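Local coordinates for protein large component of pyocin AP41 (Pseudomonas aeruginosa, PDB 4UHQ) that probably acts as a metal-dependent endonuclease, the DNA-cutting domain of a bacteriocin with which one Pseudomonas strain attacks rivals, at residues K43-F48 with I96-P101; R71-V74 with P80-V83; G15-G20 with P60-N65. All coordinates share one frame; numbering follows the deposited sequence. Where two conformers were deposited one is given.

Contact 1: residues K43-F48 with I96-P101. With NI (nickel (II) ion), chain E.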
loop_
_atom_site.group_PDB
_atom_site.type_symbol
_atom_site.label_atom_id
_atom_site.label_comp_id
_atom_site.label_asym_id
_atom_site.label_seq_id
_atom_site.Cartn_x
_atom_site.Cartn_y
_atom_site.Cartn_z
ATOM N N LYS A 43 -1.868 -0.553 -16.708
ATOM C CA LYS A 43 -1.898 -1.728 -17.561
ATOM C C LYS A 43 -2.137 -3.013 -16.773
ATOM O O LYS A 43 -2.605 -4.037 -17.339
ATOM C CB LYS A 43 -0.582 -1.851 -18.339
ATOM C CG LYS A 43 -0.167 -0.574 -19.063
ATOM C CD LYS A 43 1.078 -0.773 -19.931
ATOM C CE LYS A 43 0.680 -1.165 -21.347
ATOM N NZ LYS A 43 1.797 -1.206 -22.346
ATOM N N SER A 44 -1.814 -2.947 -15.489
ATOM C CA SER A 44 -1.719 -4.141 -14.650
ATOM C C SER A 44 -1.538 -3.721 -13.217
ATOM O O SER A 44 -1.224 -2.540 -12.930
ATOM C CB SER A 44 -0.546 -5.013 -15.075
ATOM O OG SER A 44 0.676 -4.366 -14.737
ATOM N N TRP A 45 -1.689 -4.669 -12.298
ATOM C CA TRP A 45 -1.447 -4.331 -10.896
ATOM C C TRP A 45 0.024 -3.934 -10.668
ATOM O O TRP A 45 0.313 -2.959 -9.969
ATOM C CB TRP A 45 -1.828 -5.494 -9.994
ATOM C CG TRP A 45 -1.532 -5.165 -8.584
ATOM C CD1 TRP A 45 -0.581 -5.736 -7.801
ATOM C CD2 TRP A 45 -2.150 -4.132 -7.800
ATOM N NE1 TRP A 45 -0.587 -5.146 -6.550
ATOM C CE2 TRP A 45 -1.549 -4.167 -6.529
ATOM C CE3 TRP A 45 -3.181 -3.212 -8.045
ATOM C CZ2 TRP A 45 -1.920 -3.290 -5.522
ATOM C CZ3 TRP A 45 -3.526 -2.348 -7.038
ATOM C CH2 TRP A 45 -2.928 -2.406 -5.813
ATOM N N ARG A 46 0.945 -4.669 -11.293
ATOM C CA ARG A 46 2.358 -4.301 -11.205
ATOM C C ARG A 46 2.612 -2.845 -11.633
ATOM O O ARG A 46 3.386 -2.131 -11.004
ATOM C CB ARG A 46 3.183 -5.253 -12.072
ATOM C CG ARG A 46 4.651 -4.832 -12.234
ATOM C CD ARG A 46 5.429 -5.867 -13.019
ATOM N NE ARG A 46 6.835 -5.501 -13.128
ATOM C CZ ARG A 46 7.754 -6.258 -13.721
ATOM N NH1 ARG A 46 7.410 -7.425 -14.255
ATOM N NH2 ARG A 46 9.013 -5.853 -13.776
ATOM N N ASP A 47 2.010 -2.432 -12.747
ATOM C CA ASP A 47 2.135 -1.061 -13.209
ATOM C C ASP A 47 1.661 -0.103 -12.144
ATOM O O ASP A 47 2.328 0.900 -11.818
ATOM C CB ASP A 47 1.317 -0.909 -14.515
ATOM C CG ASP A 47 1.513 0.426 -15.208
ATOM O OD1 ASP A 47 2.574 1.078 -15.039
ATOM O OD2 ASP A 47 0.591 0.797 -15.989
ATOM N N PHE A 48 0.504 -0.379 -11.580
ATOM C CA PHE A 48 0.012 0.505 -10.520
ATOM C C PHE A 48 0.973 0.547 -9.320
ATOM O O PHE A 48 1.256 1.627 -8.785
ATOM C CB PHE A 48 -1.396 0.068 -10.061
ATOM C CG PHE A 48 -1.919 0.896 -8.927
ATOM C CD1 PHE A 48 -1.655 0.540 -7.626
ATOM C CD2 PHE A 48 -2.651 2.039 -9.169
ATOM C CE1 PHE A 48 -2.106 1.332 -6.571
ATOM C CE2 PHE A 48 -3.134 2.826 -8.119
ATOM C CZ PHE A 48 -2.861 2.489 -6.826
ATOM N N ILE A 96 0.579 -3.548 -0.543
ATOM C CA ILE A 96 -0.675 -2.846 -0.742
ATOM C C ILE A 96 -1.794 -3.889 -0.666
ATOM O O ILE A 96 -1.820 -4.823 -1.483
ATOM C CB ILE A 96 -0.679 -2.148 -2.099
ATOM C CG1 ILE A 96 0.505 -1.200 -2.231
ATOM C CG2 ILE A 96 -2.018 -1.371 -2.247
ATOM C CD1 ILE A 96 0.683 -0.700 -3.676
ATOM N N HIS A 97 -2.621 -3.807 0.368
ATOM C CA HIS A 97 -3.715 -4.771 0.552
ATOM C C HIS A 97 -5.045 -4.153 0.144
ATOM O O HIS A 97 -5.331 -2.972 0.393
ATOM C CB HIS A 97 -3.718 -5.224 2.030
ATOM C CG HIS A 97 -5.023 -5.778 2.556
ATOM N ND1 HIS A 97 -5.536 -7.034 2.233
ATOM C CD2 HIS A 97 -5.865 -5.264 3.490
ATOM C CE1 HIS A 97 -6.650 -7.235 2.914
ATOM N NE2 HIS A 97 -6.876 -6.173 3.681
ATOM N N HIS A 98 -5.849 -4.967 -0.529
ATOM C CA HIS A 98 -7.203 -4.580 -0.888
ATOM C C HIS A 98 -8.128 -4.870 0.288
ATOM O O HIS A 98 -8.327 -6.012 0.685
ATOM C CB HIS A 98 -7.642 -5.350 -2.155
ATOM C CG HIS A 98 -6.917 -4.877 -3.379
ATOM N ND1 HIS A 98 -5.692 -5.382 -3.779
ATOM C CD2 HIS A 98 -7.260 -3.923 -4.279
ATOM C CE1 HIS A 98 -5.294 -4.720 -4.868
ATOM N NE2 HIS A 98 -6.226 -3.830 -5.188
ATOM N N VAL A 99 -8.673 -3.801 0.865
ATOM C CA VAL A 99 -9.433 -3.853 2.111
ATOM C C VAL A 99 -10.630 -4.786 1.983
ATOM O O VAL A 99 -10.847 -5.640 2.846
ATOM C CB VAL A 99 -9.893 -2.444 2.503
ATOM C CG1 VAL A 99 -10.761 -2.473 3.731
ATOM C CG2 VAL A 99 -8.671 -1.560 2.818
ATOM N N VAL A 100 -11.415 -4.596 0.920
ATOM C CA VAL A 100 -12.347 -5.641 0.462
ATOM C C VAL A 100 -11.534 -6.445 -0.546
ATOM O O VAL A 100 -11.099 -5.929 -1.582
ATOM C CB VAL A 100 -13.574 -5.050 -0.219
ATOM C CG1 VAL A 100 -14.474 -6.203 -0.723
ATOM C CG2 VAL A 100 -14.318 -4.142 0.751
ATOM N N PRO A 101 -11.218 -7.684 -0.213
ATOM C CA PRO A 101 -10.345 -8.430 -1.107
ATOM C C PRO A 101 -10.880 -8.596 -2.524
ATOM O O PRO A 101 -12.086 -8.592 -2.775
ATOM C CB PRO A 101 -10.230 -9.794 -0.426
ATOM C CG PRO A 101 -10.368 -9.429 1.049
ATOM C CD PRO A 101 -11.452 -8.396 1.063
HETATM NI NI NI E . -5.010 -8.566 0.915
HETATM O O HOH W 1 -7.052 -8.392 0.240
#
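The six-membered ring of Trp45 takes His98 on one face and Ile96 at its edge. His98 comes from the opposite direction, and its CE1 stands 3.4 Å from Trp45 CH2, above the indole plane but displaced toward the rim. The two rings are inclined at 55°, with centroids 4.7 Å apart, so the pair is oblique, neither a stack nor a T. Ile96 lies at the edge: its CB is in the indole plane, and the branch methyl CG2 sits 3.8 Å from Trp45 CZ2. What aims the indole at the strand is its first torsion, with CG anti to the backbone N (chi1 178°), which carries the benzo end away from the start of helix 45-57.

That helix start is firmly tied. Ser44 is the N-cap, its OG accepting from Asp47 N at 3.1 Å, while Asp47 OD2 takes Lys43 N at 2.9 Å through its anti lone pair in a nearly straight bond. The imidazole of His98 is held through NE2 by Leu108 O, and in this crystal ND1 also bonds to a citrate that probably came from the crystallisation liquor. Leu108 and Tyr109 also pack on Trp45.

On strand 95-98, His97 points away from the helix, and its ND1 binds nickel at 2.1 Å; His122 and His126 from helix 119-132 and water 1 are further ligands. The strand thus turns His97 to the metal on one side and brings Ile96 and the imidazole of His98 to the indole on the other. Strands 95-98 and 114-117 with helix 119-132 form the beta-beta-alpha metal finger of the HNH nucleases, a branch of the His-Me finger clan, and His98 is the immediate neighbour of its metal ligand His97.

Contact 2: residues R71-V74 with P80-V83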
loop_
_atom_site.group_PDB
_atom_site.type_symbol
_atom_site.label_atom_id
_atom_site.label_comp_id
_atom_site.label_asym_id
_atom_site.label_seq_id
_atom_site.Cartn_x
_atom_site.Cartn_y
_atom_site.Cartn_z
ATOM N N ARG A 71 14.214 5.125 0.680
ATOM C CA ARG A 71 13.968 6.234 -0.261
ATOM C C ARG A 71 14.510 5.920 -1.662
ATOM O O ARG A 71 13.857 6.244 -2.701
ATOM C CB ARG A 71 14.636 7.500 0.270
ATOM C CG ARG A 71 14.032 7.904 1.641
ATOM C CD ARG A 71 14.744 9.141 2.162
ATOM N NE ARG A 71 14.352 9.302 3.551
ATOM C CZ ARG A 71 14.196 10.459 4.159
ATOM N NH1 ARG A 71 14.461 11.614 3.545
ATOM N NH2 ARG A 71 13.777 10.442 5.423
ATOM N N TYR A 72 15.688 5.284 -1.687
ATOM C CA TYR A 72 16.206 4.834 -2.977
ATOM C C TYR A 72 15.223 3.850 -3.633
ATOM O O TYR A 72 14.857 4.017 -4.808
ATOM C CB TYR A 72 17.579 4.179 -2.832
ATOM C CG TYR A 72 17.994 3.601 -4.146
ATOM C CD1 TYR A 72 18.474 4.431 -5.114
ATOM C CD2 TYR A 72 17.835 2.231 -4.409
ATOM C CE1 TYR A 72 18.836 3.931 -6.364
ATOM C CE2 TYR A 72 18.232 1.737 -5.668
ATOM C CZ TYR A 72 18.685 2.592 -6.595
ATOM O OH TYR A 72 19.101 2.162 -7.857
ATOM N N PHE A 73 14.816 2.830 -2.886
ATOM C CA PHE A 73 13.938 1.846 -3.541
ATOM C C PHE A 73 12.641 2.454 -4.066
ATOM O O PHE A 73 12.273 2.123 -5.208
ATOM C CB PHE A 73 13.687 0.663 -2.582
ATOM C CG PHE A 73 14.909 -0.193 -2.407
ATOM C CD1 PHE A 73 15.450 -0.914 -3.486
ATOM C CD2 PHE A 73 15.535 -0.283 -1.186
ATOM C CE1 PHE A 73 16.610 -1.694 -3.335
ATOM C CE2 PHE A 73 16.702 -1.029 -1.073
ATOM C CZ PHE A 73 17.224 -1.715 -2.109
ATOM N N VAL A 74 11.965 3.328 -3.316
ATOM C CA VAL A 74 10.699 3.851 -3.845
ATOM C C VAL A 74 10.949 4.743 -5.045
ATOM O O VAL A 74 10.079 4.806 -5.926
ATOM C CB VAL A 74 9.814 4.584 -2.779
ATOM C CG1 VAL A 74 9.379 3.532 -1.690
ATOM C CG2 VAL A 74 10.549 5.749 -2.121
ATOM N N PRO A 80 9.234 -0.358 -0.276
ATOM C CA PRO A 80 10.268 -0.268 0.757
ATOM C C PRO A 80 10.223 -1.528 1.628
ATOM O O PRO A 80 9.173 -2.199 1.711
ATOM C CB PRO A 80 9.869 0.960 1.579
ATOM C CG PRO A 80 8.368 1.128 1.353
ATOM C CD PRO A 80 8.077 0.506 -0.003
ATOM N N TYR A 81 11.338 -1.878 2.212
ATOM C CA TYR A 81 11.426 -3.028 3.121
ATOM C C TYR A 81 10.886 -2.694 4.478
ATOM O O TYR A 81 11.139 -1.628 5.044
ATOM C CB TYR A 81 12.901 -3.450 3.286
ATOM C CG TYR A 81 13.513 -4.026 2.052
ATOM C CD1 TYR A 81 14.141 -3.194 1.129
ATOM C CD2 TYR A 81 13.473 -5.388 1.791
ATOM C CE1 TYR A 81 14.738 -3.702 -0.002
ATOM C CE2 TYR A 81 14.065 -5.918 0.654
ATOM C CZ TYR A 81 14.670 -5.062 -0.250
ATOM O OH TYR A 81 15.253 -5.582 -1.382
ATOM N N ALA A 82 10.148 -3.645 5.042
ATOM C CA ALA A 82 9.720 -3.570 6.442
ATOM C C ALA A 82 10.802 -4.130 7.368
ATOM O O ALA A 82 11.695 -4.830 6.892
ATOM C CB ALA A 82 8.387 -4.366 6.618
ATOM N N VAL A 83 10.717 -3.867 8.686
ATOM C CA VAL A 83 11.701 -4.451 9.591
ATOM C C VAL A 83 11.580 -5.968 9.603
ATOM O O VAL A 83 10.525 -6.535 9.289
ATOM C CB VAL A 83 11.567 -3.915 11.044
ATOM C CG1 VAL A 83 11.940 -2.401 11.068
ATOM C CG2 VAL A 83 10.194 -4.181 11.594
#
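Phe73 and Tyr81 make a T-shaped, edge-to-face aromatic contact, joined by a small aliphatic contact between Val74 and Pro80, where helix 68-75 meets the loop that leads on to strand 95-98. Tyr81 supplies the edge. Its CE1 comes down 3.5 Å from Phe73 CE2, over the face of the phenyl ring but displaced toward the rim, and the ring planes stand at 75° with centroids 5.2 Å apart. On the opposite face of Phe73, Tyr72 from the same helix reaches in with CD2, so the phenyl ring has a neighbour on each side. Both partner rings are swung beside their own backbone N, with CG anti to the carbonyl carbon (chi1 -71° for Phe73 and -68° for Tyr81), and this brings the tyrosine edge across the gap onto the phenylalanine.

Deeper in, Val74 directs one methyl at the proline ring: CG1 is 3.7 Å from Pro80 CD and slightly farther from CG. Trp53 of helix 45-57 touches both Val74 and Pro80, so this half of the contact belongs to the interior, whereas the aromatic half lies nearer the surface.

The contact across the two segments is wholly apolar, and polar bonds to neighbouring residues fix the loop. Asn70 of the same helix accepts from Tyr81 N through OD1, and the backbones of Pro80 and Ala82 pair with Phe94 and Glu92. After a short connection the chain thus returns to touch the helix at Pro80 and Tyr81, then runs away from it through Ala82 and Val83. The arrangement is a helix followed by an irregular loop within the colicin/pyocin DNase domain, and that loop leads into the strand carrying the HNH metal-site histidine.

Contact 3: residues G15-G20 with P60-N65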
loop_
_atom_site.group_PDB
_atom_site.type_symbol
_atom_site.label_atom_id
_atom_site.label_comp_id
_atom_site.label_asym_id
_atom_site.label_seq_id
_atom_site.Cartn_x
_atom_site.Cartn_y
_atom_site.Cartn_z
ATOM N N GLY A 15 1.992 13.016 10.091
ATOM C CA GLY A 15 2.816 12.203 10.952
ATOM C C GLY A 15 3.410 11.045 10.183
ATOM O O GLY A 15 3.569 11.088 8.963
ATOM N N ASN A 16 3.742 9.990 10.903
ATOM C CA ASN A 16 4.419 8.880 10.254
ATOM C C ASN A 16 3.426 7.975 9.593
ATOM O O ASN A 16 2.775 7.193 10.250
ATOM C CB ASN A 16 5.274 8.130 11.285
ATOM C CG ASN A 16 6.089 7.016 10.660
ATOM O OD1 ASN A 16 5.776 6.548 9.554
ATOM N ND2 ASN A 16 7.131 6.582 11.364
ATOM N N TRP A 17 3.306 8.077 8.277
ATOM C CA TRP A 17 2.189 7.447 7.616
ATOM C C TRP A 17 2.290 5.940 7.540
ATOM O O TRP A 17 1.277 5.305 7.241
ATOM C CB TRP A 17 1.970 8.031 6.206
ATOM C CG TRP A 17 2.917 7.603 5.130
ATOM C CD1 TRP A 17 4.194 7.995 4.993
ATOM C CD2 TRP A 17 2.637 6.704 4.014
ATOM N NE1 TRP A 17 4.765 7.417 3.871
ATOM C CE2 TRP A 17 3.821 6.625 3.259
ATOM C CE3 TRP A 17 1.510 5.997 3.591
ATOM C CZ2 TRP A 17 3.927 5.869 2.092
ATOM C CZ3 TRP A 17 1.601 5.228 2.410
ATOM C CH2 TRP A 17 2.816 5.174 1.686
ATOM N N LEU A 18 3.462 5.366 7.817
ATOM C CA LEU A 18 3.593 3.901 7.724
ATOM C C LEU A 18 3.683 3.222 9.088
ATOM O O LEU A 18 3.761 1.989 9.147
ATOM C CB LEU A 18 4.828 3.525 6.894
ATOM C CG LEU A 18 4.715 3.872 5.432
ATOM C CD1 LEU A 18 6.110 3.582 4.824
ATOM C CD2 LEU A 18 3.684 3.023 4.775
ATOM N N ALA A 19 3.695 4.001 10.167
ATOM C CA ALA A 19 3.890 3.410 11.490
ATOM C C ALA A 19 2.819 2.365 11.805
ATOM O O ALA A 19 3.088 1.341 12.452
ATOM C CB ALA A 19 3.916 4.509 12.556
ATOM N N GLY A 20 1.604 2.628 11.361
ATOM C CA GLY A 20 0.504 1.733 11.693
ATOM C C GLY A 20 0.359 0.537 10.775
ATOM O O GLY A 20 -0.598 -0.235 10.935
ATOM N N PRO A 60 7.525 14.817 -0.270
ATOM C CA PRO A 60 8.444 14.935 0.880
ATOM C C PRO A 60 7.881 14.394 2.186
ATOM O O PRO A 60 8.627 13.753 2.949
ATOM C CB PRO A 60 8.673 16.441 0.970
ATOM C CG PRO A 60 8.566 16.888 -0.495
ATOM C CD PRO A 60 7.422 16.048 -1.048
ATOM N N SER A 61 6.600 14.613 2.444
ATOM C CA SER A 61 5.983 14.149 3.666
ATOM C C SER A 61 5.966 12.649 3.750
ATOM O O SER A 61 6.200 12.079 4.803
ATOM C CB SER A 61 4.547 14.698 3.797
ATOM O OG SER A 61 4.574 16.101 3.848
ATOM N N ALA A 62 5.707 11.984 2.636
ATOM C CA ALA A 62 5.692 10.527 2.684
ATOM C C ALA A 62 7.076 9.939 2.768
ATOM O O ALA A 62 7.260 8.856 3.312
ATOM C CB ALA A 62 4.938 9.969 1.439
ATOM N N LEU A 63 8.056 10.606 2.164
ATOM C CA LEU A 63 9.434 10.119 2.163
ATOM C C LEU A 63 10.051 10.236 3.557
ATOM O O LEU A 63 10.954 9.457 3.887
ATOM C CB LEU A 63 10.255 10.937 1.173
ATOM C CG LEU A 63 11.468 10.295 0.526
ATOM C CD1 LEU A 63 11.088 9.137 -0.383
ATOM C CD2 LEU A 63 12.216 11.369 -0.255
ATOM N N GLU A 64 9.574 11.183 4.372
ATOM C CA GLU A 64 10.301 11.600 5.595
ATOM C C GLU A 64 10.437 10.460 6.599
ATOM O O GLU A 64 11.409 10.459 7.377
ATOM C CB GLU A 64 9.610 12.805 6.231
ATOM C CG GLU A 64 10.067 13.129 7.636
ATOM C CD GLU A 64 9.500 14.460 8.078
ATOM O OE1 GLU A 64 8.592 14.961 7.379
ATOM O OE2 GLU A 64 9.958 14.993 9.107
ATOM N N ASN A 65 9.538 9.491 6.587
ATOM C CA ASN A 65 9.719 8.414 7.571
ATOM C C ASN A 65 10.075 7.126 6.855
ATOM O O ASN A 65 9.662 6.010 7.205
ATOM C CB ASN A 65 8.492 8.240 8.467
ATOM C CG ASN A 65 8.255 9.446 9.371
ATOM O OD1 ASN A 65 7.442 10.303 9.058
ATOM N ND2 ASN A 65 8.993 9.525 10.486
#
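Trp17 meets Ala62 by the rim of its indole. NE1 donates to Ala62 O at 2.9 Å, the oxygen lying near the ring plane and receiving the N-H in its carbonyl plane, on a lone pair; the bond is bent, at 147°. Ala62 CB adds an apolar touch 4.0 Å from Trp17 CE2. With chi1 at 76°, CG sits between the backbone N and the carbonyl carbon, which folds the indole back so that Leu18 CG lies over the centre of one face.

Asn16 meets Asn65 quite differently, amide against amide. In one of the two conformers deposited for Asn65 the planes are only 13° apart and Asn16 CG is 3.5 Å from Asn65 CG, a stack that stays doubtful to that extent. Asn16 OD1 is turned to its own chain, accepting from Leu18 N at 3.1 Å to form an Asx turn, which holds the Asn16 amide at a set rotation. The same residue opens a type I beta turn that runs to Ala19.

Beyond the two segments, Phe52, Trp53 and Val56 of helix 45-57 pack against Trp17, and Ile116 of strand 114-117 touches both Trp17 and Leu18. The indole is thereby wedged between helix 60-63, the long helix before it and the central strand of the three-stranded sheet.

From the N terminus, 15-20 comes first and waits until 60-65 to close contact 3, a loop of some forty residues holding helices 31-37 and 45-57. Contact 1 opens inside that loop at 43-48 and closes only at 96-101, so contacts 1 and 3 cross along the chain, on opposite sides of its centre. Contact 2, a short closure, follows contact 3 in series and is nested within contact 1. Contact 3 ties the early loop to helix 60-63, contact 2 ties helix 68-75 to the loop before strand 95-98, and the two meet through these helices, Val74 CG2 lying 3.8 Å from Leu63 CD1. Contact 1 joins the long helix to the metal-site strand.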